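Local atomic coordinates of PrgX (Enterococcus faecalis, PDB entry 2AWI), a protein that acts as the receptor of the peptide sex pheromone cCF10 and probably binds DNA as a repressor that regulates conjugation in Enterococcus faecalis. Residues Phe2-Gly5 with Ser6-Gln10; Leu15-Gln19 with Ile20-Ser24; Arg40-Val44 with Glu45-Lys49; Leu54-Phe58 with Phe59-Asn63. The protein carries 1 engineered substitution. All coordinates share one frame; numbering follows the deposited sequence.

Contact 1 (Phe2-Gly5 with Ser6-Gln10); sequences FKIG and SVLKQ
The carbonyl plane of Lys3 is approached on one and the same face by Ser6 OG and Val7 N, at the N-terminal turn of helix 4-14, where Lys3 holds the N-cap position. Ser6 OG donates to Lys3 O over 3.0 Å, tilted 34° out of that plane. Val7 N binds Lys3 O at 3.2 Å, so two donors grip one oxygen in the first turn. The hydroxyl gets there because Ser6 OG sits between its own backbone N and carbonyl carbon (chi1 79°), folded back toward the N-cap residue Lys3. It lies beside the root of Lys3, whose extended chain then runs off into solvent. The regular helix pattern follows: Leu8 N reaches Ile4 O at 2.9 Å, and Lys9 N reaches Gly5 O at 3.0 Å. Asp38 adds weak hydrogen bonds to Gly5 N and Ser6 N in the first turn. On the buried side Ile4, Val7 and Leu8 face the core of the domain, with Ala65 against Ile4 and Phe50 against Leu8. Along the helix Ile4 and Leu8 meet loosely one turn apart, through Ile4 CG2 and Leu8 CG at 4.4 Å.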
loop_
_atom_site.group_PDB
_atom_site.type_symbol
_atom_site.label_atom_id
_atom_site.label_comp_id
_atom_site.label_asym_id
_atom_site.label_seq_id
_atom_site.Cartn_x
_atom_site.Cartn_y
_atom_site.Cartn_z
ATOM N N PHE A 2 42.748 2.968 35.420
ATOM C CA PHE A 2 42.202 4.033 34.528
ATOM C C PHE A 2 43.174 5.209 34.383
ATOM O O PHE A 2 43.870 5.579 35.330
ATOM C CB PHE A 2 40.859 4.551 35.065
ATOM C CG PHE A 2 39.848 3.469 35.324
ATOM C CD1 PHE A 2 39.830 2.793 36.542
ATOM C CD2 PHE A 2 38.928 3.106 34.345
ATOM C CE1 PHE A 2 38.912 1.768 36.782
ATOM C CE2 PHE A 2 38.004 2.082 34.571
ATOM C CZ PHE A 2 37.997 1.413 35.792
ATOM N N LYS A 3 43.208 5.788 33.187
ATOM C CA LYS A 3 44.078 6.923 32.893
ATOM C C LYS A 3 43.281 8.224 33.003
ATOM O O LYS A 3 43.251 9.025 32.066
ATOM C CB LYS A 3 44.644 6.781 31.478
ATOM C CG LYS A 3 43.568 6.485 30.440
ATOM C CD LYS A 3 44.117 6.386 29.026
ATOM C CE LYS A 3 43.001 6.034 28.045
ATOM N NZ LYS A 3 43.461 5.999 26.625
ATOM N N ILE A 4 42.637 8.430 34.150
ATOM C CA ILE A 4 41.829 9.625 34.371
ATOM C C ILE A 4 42.644 10.914 34.348
ATOM O O ILE A 4 42.262 11.887 33.697
ATOM C CB ILE A 4 41.070 9.549 35.717
ATOM C CG1 ILE A 4 40.068 8.393 35.691
ATOM C CG2 ILE A 4 40.342 10.848 35.971
ATOM C CD1 ILE A 4 39.333 8.183 37.003
ATOM N N GLY A 5 43.764 10.924 35.061
ATOM C CA GLY A 5 44.597 12.111 35.096
ATOM C C GLY A 5 45.092 12.522 33.724
ATOM O O GLY A 5 45.069 13.701 33.369
ATOM N N SER A 6 45.540 11.551 32.937
ATOM C CA SER A 6 46.047 11.860 31.608
ATOM C C SER A 6 44.933 12.410 30.724
ATOM O O SER A 6 45.176 13.246 29.851
ATOM C CB SER A 6 46.665 10.617 30.966
ATOM O OG SER A 6 45.661 9.767 30.461
ATOM N N VAL A 7 43.707 11.945 30.945
ATOM C CA VAL A 7 42.581 12.440 30.165
ATOM C C VAL A 7 42.302 13.893 30.560
ATOM O O VAL A 7 42.019 14.730 29.700
ATOM C CB VAL A 7 41.316 11.572 30.381
ATOM C CG1 VAL A 7 40.089 12.280 29.814
ATOM C CG2 VAL A 7 41.494 10.217 29.682
ATOM N N LEU A 8 42.391 14.189 31.857
ATOM C CA LEU A 8 42.179 15.553 32.342
ATOM C C LEU A 8 43.213 16.494 31.709
ATOM O O LEU A 8 42.894 17.629 31.346
ATOM C CB LEU A 8 42.301 15.615 33.868
ATOM C CG LEU A 8 41.166 14.995 34.689
ATOM C CD1 LEU A 8 41.473 15.159 36.164
ATOM C CD2 LEU A 8 39.837 15.665 34.351
ATOM N N LYS A 9 44.449 16.014 31.570
ATOM C CA LYS A 9 45.512 16.812 30.968
ATOM C C LYS A 9 45.201 17.083 29.497
ATOM O O LYS A 9 45.272 18.223 29.035
ATOM C CB LYS A 9 46.845 16.081 31.095
ATOM C CG LYS A 9 48.038 16.837 30.543
ATOM C CD LYS A 9 49.330 16.090 30.846
ATOM C CE LYS A 9 50.551 16.882 30.417
ATOM N NZ LYS A 9 51.815 16.178 30.766
ATOM N N GLN A 10 44.856 16.024 28.767
ATOM C CA GLN A 10 44.514 16.140 27.354
ATOM C C GLN A 10 43.418 17.190 27.159
ATOM O O GLN A 10 43.559 18.108 26.352
ATOM C CB GLN A 10 44.012 14.796 26.811
ATOM C CG GLN A 10 43.336 14.908 25.443
ATOM C CD GLN A 10 42.226 13.883 25.219
ATOM O OE1 GLN A 10 41.458 13.989 24.258
ATOM N NE2 GLN A 10 42.139 12.892 26.100
#

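Contact 2 (Leu15-Gln19 with Ile20-Ser24); sequences LNYHQ and IDLYS
Tyr17 and Asp21 cross at about a right angle, ring and carboxylate planes 65° apart, with Asp21 OD2 at the ring edge, 4.2 Å from Tyr17 CD1. The carboxylate is drawn there by the backbone: His18 N donates to the anti lone pair of Asp21 OD2 over 3.1 Å in a nearly straight bond (165°). With CG anti to the carbonyl carbon (chi1 -63°), Asp21 swings its acid back over the loop that leads into helix 19-23. A weak return bond from Asp21 N to His18 O closes the turn. Tyr17 reaches the same helix by a second route, its CB lying 4.0 Å from Leu22 CD2. Leu22 goes on into the core against Phe50, while Tyr17 O is held by Arg12 and its hydroxyl makes a weak bond to Thr105 of the second subunit. Further along, the Tyr23 ring turns its edge to Gln19 CB, a doubtful detail because the ring is modelled too close to the Gln19 carbonyl. The helix ends on Ile20 O, where Ser24 N and Ser24 OG bind from opposite faces of the carbonyl, the hydroxyl at 2.9 Å. A carboxylate at the start of a helix probably interacts well with the helix dipole, and its hydrogen bond from the His18 amide ties the loop to the first helix of the helix-turn-helix pair.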
loop_
_atom_site.group_PDB
_atom_site.type_symbol
_atom_site.label_atom_id
_atom_site.label_comp_id
_atom_site.label_asym_id
_atom_site.label_seq_id
_atom_site.Cartn_x
_atom_site.Cartn_y
_atom_site.Cartn_z
ATOM N N LEU A 15 41.543 22.711 25.735
ATOM C CA LEU A 15 40.683 23.857 25.986
ATOM C C LEU A 15 41.464 25.098 26.415
ATOM O O LEU A 15 40.877 26.143 26.695
ATOM C CB LEU A 15 39.637 23.494 27.041
ATOM C CG LEU A 15 38.702 22.353 26.623
ATOM C CD1 LEU A 15 37.687 22.080 27.718
ATOM C CD2 LEU A 15 37.999 22.727 25.323
ATOM N N ASN A 16 42.789 24.975 26.460
ATOM C CA ASN A 16 43.668 26.079 26.834
ATOM C C ASN A 16 43.635 26.484 28.301
ATOM O O ASN A 16 43.954 27.625 28.631
ATOM C CB ASN A 16 43.369 27.309 25.980
ATOM C CG ASN A 16 44.402 27.534 24.910
ATOM O OD1 ASN A 16 44.538 26.735 23.980
ATOM N ND2 ASN A 16 45.149 28.626 25.035
ATOM N N TYR A 17 43.248 25.566 29.181
ATOM C CA TYR A 17 43.215 25.864 30.609
ATOM C C TYR A 17 44.577 25.563 31.231
ATOM O O TYR A 17 45.301 24.671 30.776
ATOM C CB TYR A 17 42.151 25.022 31.328
ATOM C CG TYR A 17 40.714 25.436 31.074
ATOM C CD1 TYR A 17 40.285 26.739 31.320
ATOM C CD2 TYR A 17 39.775 24.512 30.610
ATOM C CE1 TYR A 17 38.954 27.111 31.113
ATOM C CE2 TYR A 17 38.445 24.873 30.399
ATOM C CZ TYR A 17 38.039 26.174 30.654
ATOM O OH TYR A 17 36.725 26.530 30.445
ATOM N N HIS A 18 44.927 26.313 32.269
ATOM C CA HIS A 18 46.186 26.089 32.963
ATOM C C HIS A 18 45.865 25.267 34.198
ATOM O O HIS A 18 44.707 25.200 34.622
ATOM C CB HIS A 18 46.830 27.419 33.359
ATOM C CG HIS A 18 47.270 28.242 32.190
ATOM N ND1 HIS A 18 48.185 27.789 31.262
ATOM C CD2 HIS A 18 46.910 29.483 31.787
ATOM C CE1 HIS A 18 48.368 28.716 30.338
ATOM N NE2 HIS A 18 47.607 29.754 30.634
ATOM N N GLN A 19 46.882 24.646 34.778
ATOM C CA GLN A 19 46.671 23.818 35.951
ATOM C C GLN A 19 45.939 24.535 37.084
ATOM O O GLN A 19 45.096 23.928 37.753
ATOM C CB GLN A 19 48.008 23.247 36.429
ATOM C CG GLN A 19 48.695 22.404 35.352
ATOM C CD GLN A 19 49.939 21.682 35.844
ATOM O OE1 GLN A 19 49.865 20.800 36.695
ATOM N NE2 GLN A 19 51.093 22.056 35.299
ATOM N N ILE A 20 46.247 25.819 37.284
ATOM C CA ILE A 20 45.615 26.630 38.327
ATOM C C ILE A 20 44.101 26.677 38.175
ATOM O O ILE A 20 43.373 26.641 39.172
ATOM C CB ILE A 20 46.097 28.110 38.298
ATOM C CG1 ILE A 20 46.820 28.386 36.985
ATOM C CG2 ILE A 20 46.953 28.428 39.526
ATOM C CD1 ILE A 20 47.105 29.837 36.752
ATOM N N ASP A 21 43.630 26.783 36.935
ATOM C CA ASP A 21 42.198 26.867 36.672
ATOM C C ASP A 21 41.452 25.626 37.114
ATOM O O ASP A 21 40.242 25.669 37.331
ATOM C CB ASP A 21 41.939 27.119 35.185
ATOM C CG ASP A 21 42.507 28.449 34.707
ATOM O OD1 ASP A 21 42.200 29.493 35.324
ATOM O OD2 ASP A 21 43.255 28.448 33.707
ATOM N N LEU A 22 42.179 24.524 37.256
ATOM C CA LEU A 22 41.592 23.257 37.672
ATOM C C LEU A 22 41.679 22.980 39.163
ATOM O O LEU A 22 40.681 22.625 39.787
ATOM C CB LEU A 22 42.261 22.091 36.928
ATOM C CG LEU A 22 41.700 21.645 35.575
ATOM C CD1 LEU A 22 40.393 20.906 35.790
ATOM C CD2 LEU A 22 41.508 22.851 34.663
ATOM N N TYR A 23 42.867 23.138 39.741
ATOM C CA TYR A 23 43.043 22.831 41.156
ATOM C C TYR A 23 42.779 23.932 42.174
ATOM O O TYR A 23 42.567 23.630 43.350
ATOM C CB TYR A 23 44.450 22.259 41.416
ATOM C CG TYR A 23 45.584 23.265 41.314
ATOM C CD1 TYR A 23 46.376 23.343 40.167
ATOM C CD2 TYR A 23 45.866 24.141 42.371
ATOM C CE1 TYR A 23 47.418 24.263 40.071
ATOM C CE2 TYR A 23 46.905 25.066 42.288
ATOM C CZ TYR A 23 47.680 25.121 41.135
ATOM O OH TYR A 23 48.720 26.022 41.055
ATOM N N SER A 24 42.775 25.197 41.758
ATOM C CA SER A 24 42.576 26.246 42.755
ATOM C C SER A 24 41.247 26.072 43.476
ATOM O O SER A 24 40.191 25.996 42.850
ATOM C CB SER A 24 42.695 27.653 42.132
ATOM O OG SER A 24 41.668 27.894 41.167
#

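Contact 3 (Arg40-Val44 with Glu45-Lys49); sequences RPISV and EELSK
Glu46 OE1 takes the amide of Ser43 in the shortest sound polar bond of the contact: Ser43 N to Glu46 OE1 is 2.6 Å and almost straight at 173°. The amide comes to the anti side of the carboxylate, 31° out of its plane. Glu46 N in turn donates to Ser43 OG, though the placing of that hydroxyl is less certain; the two bonds form a capping box with Ser43 as N-cap of helix 44-54. Glu46 CG stands anti to the carbonyl carbon (chi1 -61°), which turns the extended side chain back along the loop that leads into the helix. Its other oxygen, OE2, meets the edge of the Arg40 guanidinium in a weak salt bridge, 3.4 Å from Arg40 NH2. Ile42 runs past Glu46 in the opposite direction and crosses Leu47 at about a right angle, Ile42 CD1 lying 3.6 Å from Leu47 CB. Deeper in, Leu47 N binds Ser43 O at 3.0 Å, opening the helical pattern. Backbone bonds from Ile42 and Val44 reach the second subunit, so the capped turn lies at the interface with that subunit. The carboxylate is thus shared between an amide and a guanidinium; together with its place at the helix start, this would probably keep Glu46 charged.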
loop_
_atom_site.group_PDB
_atom_site.type_symbol
_atom_site.label_atom_id
_atom_site.label_comp_id
_atom_site.label_asym_id
_atom_site.label_seq_id
_atom_site.Cartn_x
_atom_site.Cartn_y
_atom_site.Cartn_z
ATOM N N ARG A 40 48.337 9.415 41.593
ATOM C CA ARG A 40 47.610 9.759 42.805
ATOM C C ARG A 40 46.130 9.566 42.531
ATOM O O ARG A 40 45.564 10.214 41.650
ATOM C CB ARG A 40 47.883 11.211 43.214
ATOM C CG ARG A 40 47.322 11.574 44.590
ATOM C CD ARG A 40 46.239 12.643 44.510
ATOM N NE ARG A 40 45.475 12.747 45.753
ATOM C CZ ARG A 40 44.408 13.524 45.919
ATOM N NH1 ARG A 40 43.774 13.548 47.084
ATOM N NH2 ARG A 40 43.971 14.281 44.923
ATOM N N PRO A 41 45.484 8.659 43.275
ATOM C CA PRO A 41 44.056 8.408 43.077
ATOM C C PRO A 41 43.240 9.694 43.183
ATOM O O PRO A 41 43.540 10.567 44.001
ATOM C CB PRO A 41 43.722 7.422 44.195
ATOM C CG PRO A 41 45.003 6.680 44.386
ATOM C CD PRO A 41 46.024 7.792 44.337
ATOM N N ILE A 42 42.213 9.802 42.351
ATOM C CA ILE A 42 41.349 10.966 42.354
ATOM C C ILE A 42 39.985 10.544 42.899
ATOM O O ILE A 42 39.461 9.489 42.544
ATOM C CB ILE A 42 41.221 11.547 40.923
ATOM C CG1 ILE A 42 40.236 12.717 40.908
ATOM C CG2 ILE A 42 40.791 10.453 39.951
ATOM C CD1 ILE A 42 40.154 13.423 39.564
ATOM N N SER A 43 39.420 11.352 43.786
ATOM C CA SER A 43 38.127 11.029 44.361
ATOM C C SER A 43 37.019 11.370 43.364
ATOM O O SER A 43 37.210 12.192 42.465
ATOM C CB SER A 43 37.920 11.818 45.647
ATOM O OG SER A 43 37.382 13.091 45.357
ATOM N N VAL A 44 35.865 10.731 43.522
ATOM C CA VAL A 44 34.735 10.969 42.629
ATOM C C VAL A 44 34.310 12.433 42.653
ATOM O O VAL A 44 34.028 13.020 41.610
ATOM C CB VAL A 44 33.518 10.092 43.009
ATOM C CG1 VAL A 44 32.345 10.396 42.089
ATOM C CG2 VAL A 44 33.886 8.631 42.900
ATOM N N GLU A 45 34.263 13.021 43.841
ATOM C CA GLU A 45 33.874 14.418 43.965
ATOM C C GLU A 45 34.875 15.324 43.249
ATOM O O GLU A 45 34.479 16.257 42.550
ATOM C CB GLU A 45 33.768 14.825 45.440
ATOM C CG GLU A 45 33.423 16.298 45.635
ATOM C CD GLU A 45 33.174 16.669 47.087
ATOM O OE1 GLU A 45 32.194 16.162 47.675
ATOM O OE2 GLU A 45 33.955 17.472 47.640
ATOM N N GLU A 46 36.167 15.047 43.425
ATOM C CA GLU A 46 37.210 15.844 42.781
ATOM C C GLU A 46 37.054 15.800 41.265
ATOM O O GLU A 46 37.092 16.833 40.599
ATOM C CB GLU A 46 38.597 15.328 43.171
ATOM C CG GLU A 46 38.874 15.399 44.661
ATOM C CD GLU A 46 40.161 14.694 45.061
ATOM O OE1 GLU A 46 40.490 13.651 44.459
ATOM O OE2 GLU A 46 40.836 15.170 45.995
ATOM N N LEU A 47 36.871 14.601 40.723
ATOM C CA LEU A 47 36.709 14.452 39.284
ATOM C C LEU A 47 35.464 15.202 38.820
ATOM O O LEU A 47 35.468 15.843 37.768
ATOM C CB LEU A 47 36.614 12.973 38.905
ATOM C CG LEU A 47 36.364 12.651 37.426
ATOM C CD1 LEU A 47 37.394 13.354 36.543
ATOM C CD2 LEU A 47 36.420 11.142 37.229
ATOM N N SER A 48 34.398 15.129 39.610
ATOM C CA SER A 48 33.165 15.827 39.263
ATOM C C SER A 48 33.438 17.340 39.247
ATOM O O SER A 48 32.922 18.066 38.401
ATOM C CB SER A 48 32.062 15.485 40.271
ATOM O OG SER A 48 30.846 16.142 39.943
ATOM N N LYS A 49 34.261 17.806 40.180
ATOM C CA LYS A 49 34.619 19.219 40.234
ATOM C C LYS A 49 35.479 19.620 39.035
ATOM O O LYS A 49 35.212 20.632 38.384
ATOM C CB LYS A 49 35.363 19.540 41.533
ATOM C CG LYS A 49 34.448 19.738 42.727
ATOM C CD LYS A 49 35.241 19.992 43.999
ATOM C CE LYS A 49 34.319 20.090 45.209
ATOM N NZ LYS A 49 35.079 20.112 46.493
#

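Contact 4 (Leu54-Phe58 with Phe59-Asn63); sequences LGVNF and FEILN
Leu62 lies over one face of the Phe58 ring, its CD1 4.2 Å from the ring centroid and 29° off the normal, an off-centre CH-pi contact one turn apart. Phe58 CG, anti to the backbone N (chi1 -179°), carries the ring out alongside the helix so that this face is offered. The ring also meets its neighbour obliquely, Phe58 CD2 to Phe59 CD2 at 3.7 Å. On the inner side Ile61 is met by two residues of the preceding loop and helix end: Val56 CG1 lies 4.0 Å from Ile61 CG1, and the Leu54 side chain crosses that of Ile61 at about a right angle, Leu54 CD1 lying 4.2 Å from Ile61 CD1. Behind these side chains stand the first backbone bonds of helix 58-67, Ile61 N to Asn57 O and Leu62 N to Phe58 O, each 3.1 Å. A water bridges the turn, accepting from Asn57 ND2 and donating to Glu60 OE1. The other oxygen of Glu60 is in a salt bridge with Arg64, while OE1 also accepts from Gly150 N of the second subunit. Farther out, Phe59 stacks edge-to-face on Phe59 of that subunit, and Asn63 ND2 reaches back to Phe59 O at 2.9 Å from above the carbonyl plane. Turn and helix form the last step of a compact five-helix domain of the helix-turn-helix type found in XRE-family proteins.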
loop_
_atom_site.group_PDB
_atom_site.type_symbol
_atom_site.label_atom_id
_atom_site.label_comp_id
_atom_site.label_asym_id
_atom_site.label_seq_id
_atom_site.Cartn_x
_atom_site.Cartn_y
_atom_site.Cartn_z
ATOM N N LEU A 54 36.240 21.944 33.460
ATOM C CA LEU A 54 36.534 21.749 32.041
ATOM C C LEU A 54 35.304 21.957 31.151
ATOM O O LEU A 54 35.440 22.253 29.964
ATOM C CB LEU A 54 37.088 20.340 31.809
ATOM C CG LEU A 54 38.370 19.966 32.564
ATOM C CD1 LEU A 54 38.612 18.469 32.447
ATOM C CD2 LEU A 54 39.563 20.760 32.011
ATOM N N GLY A 55 34.105 21.791 31.716
ATOM C CA GLY A 55 32.900 21.958 30.922
ATOM C C GLY A 55 32.598 20.726 30.077
ATOM O O GLY A 55 31.764 20.780 29.173
ATOM N N VAL A 56 33.276 19.613 30.373
ATOM C CA VAL A 56 33.084 18.368 29.639
ATOM C C VAL A 56 32.372 17.389 30.557
ATOM O O VAL A 56 32.790 17.173 31.688
ATOM C CB VAL A 56 34.444 17.767 29.192
ATOM C CG1 VAL A 56 34.229 16.439 28.463
ATOM C CG2 VAL A 56 35.169 18.761 28.307
ATOM N N ASN A 57 31.294 16.797 30.060
ATOM C CA ASN A 57 30.489 15.858 30.835
ATOM C C ASN A 57 31.272 14.774 31.586
ATOM O O ASN A 57 32.121 14.078 31.025
ATOM C CB ASN A 57 29.422 15.246 29.920
ATOM C CG ASN A 57 28.465 16.303 29.362
ATOM O OD1 ASN A 57 27.553 16.759 30.049
ATOM N ND2 ASN A 57 28.691 16.709 28.119
ATOM N N PHE A 58 30.975 14.669 32.876
ATOM C CA PHE A 58 31.592 13.712 33.790
ATOM C C PHE A 58 31.650 12.277 33.248
ATOM O O PHE A 58 32.698 11.636 33.308
ATOM C CB PHE A 58 30.834 13.753 35.115
ATOM C CG PHE A 58 31.379 12.835 36.166
ATOM C CD1 PHE A 58 32.640 13.039 36.705
ATOM C CD2 PHE A 58 30.606 11.785 36.659
ATOM C CE1 PHE A 58 33.125 12.217 37.724
ATOM C CE2 PHE A 58 31.085 10.958 37.678
ATOM C CZ PHE A 58 32.346 11.176 38.210
ATOM N N PHE A 59 30.540 11.764 32.719
ATOM C CA PHE A 59 30.534 10.401 32.191
ATOM C C PHE A 59 31.443 10.254 30.974
ATOM O O PHE A 59 32.110 9.233 30.809
ATOM C CB PHE A 59 29.110 9.964 31.812
ATOM C CG PHE A 59 28.219 9.639 32.990
ATOM C CD1 PHE A 59 26.882 9.317 32.788
ATOM C CD2 PHE A 59 28.701 9.666 34.293
ATOM C CE1 PHE A 59 26.039 9.029 33.866
ATOM C CE2 PHE A 59 27.864 9.379 35.376
ATOM C CZ PHE A 59 26.535 9.063 35.161
ATOM N N GLU A 60 31.464 11.271 30.118
ATOM C CA GLU A 60 32.296 11.214 28.926
ATOM C C GLU A 60 33.755 11.073 29.324
ATOM O O GLU A 60 34.510 10.331 28.693
ATOM C CB GLU A 60 32.133 12.473 28.071
ATOM C CG GLU A 60 32.762 12.315 26.701
ATOM C CD GLU A 60 32.779 13.595 25.886
ATOM O OE1 GLU A 60 31.754 14.301 25.883
ATOM O OE2 GLU A 60 33.808 13.884 25.233
ATOM N N ILE A 61 34.145 11.784 30.375
ATOM C CA ILE A 61 35.522 11.730 30.842
ATOM C C ILE A 61 35.824 10.325 31.344
ATOM O O ILE A 61 36.838 9.737 30.964
ATOM C CB ILE A 61 35.789 12.775 31.967
ATOM C CG1 ILE A 61 35.675 14.192 31.396
ATOM C CG2 ILE A 61 37.167 12.551 32.569
ATOM C CD1 ILE A 61 35.903 15.316 32.418
ATOM N N LEU A 62 34.948 9.789 32.196
ATOM C CA LEU A 62 35.128 8.432 32.708
ATOM C C LEU A 62 35.307 7.467 31.542
ATOM O O LEU A 62 36.250 6.687 31.506
ATOM C CB LEU A 62 33.926 8.007 33.553
ATOM C CG LEU A 62 33.941 8.515 34.998
ATOM C CD1 LEU A 62 32.684 8.090 35.748
ATOM C CD2 LEU A 62 35.172 7.961 35.684
ATOM N N ASN A 63 34.409 7.539 30.571
ATOM C CA ASN A 63 34.503 6.662 29.415
ATOM C C ASN A 63 35.830 6.858 28.695
ATOM O O ASN A 63 36.516 5.890 28.389
ATOM C CB ASN A 63 33.339 6.918 28.452
ATOM C CG ASN A 63 32.072 6.190 28.858
ATOM O OD1 ASN A 63 31.945 4.989 28.650
ATOM N ND2 ASN A 63 31.131 6.915 29.448
HETATM O O HOH W 1 30.960 16.744 26.691
#

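How the contacts relate
All four contacts lie in series along the N-terminal DNA-binding-type domain and share one hydrophobic core. Contact 1 is central, its centre about 11 Å from those of contacts 3 and 4. It packs on contact 3 through Ile4 CG2 and Leu47 CD1 at 3.9 Å, and on contact 4 through Leu8 CD2 and Leu54 CD1 at 3.6 Å. Contacts 3 and 4 join where the Phe58 ring meets Val44 and Leu47. Contact 2 sits at the edge: it touches contact 4, with Leu22 CD1 3.9 Å from Leu54 CD2, but its nearest atoms are about 5 Å from contact 1. Each contact also reaches the second subunit.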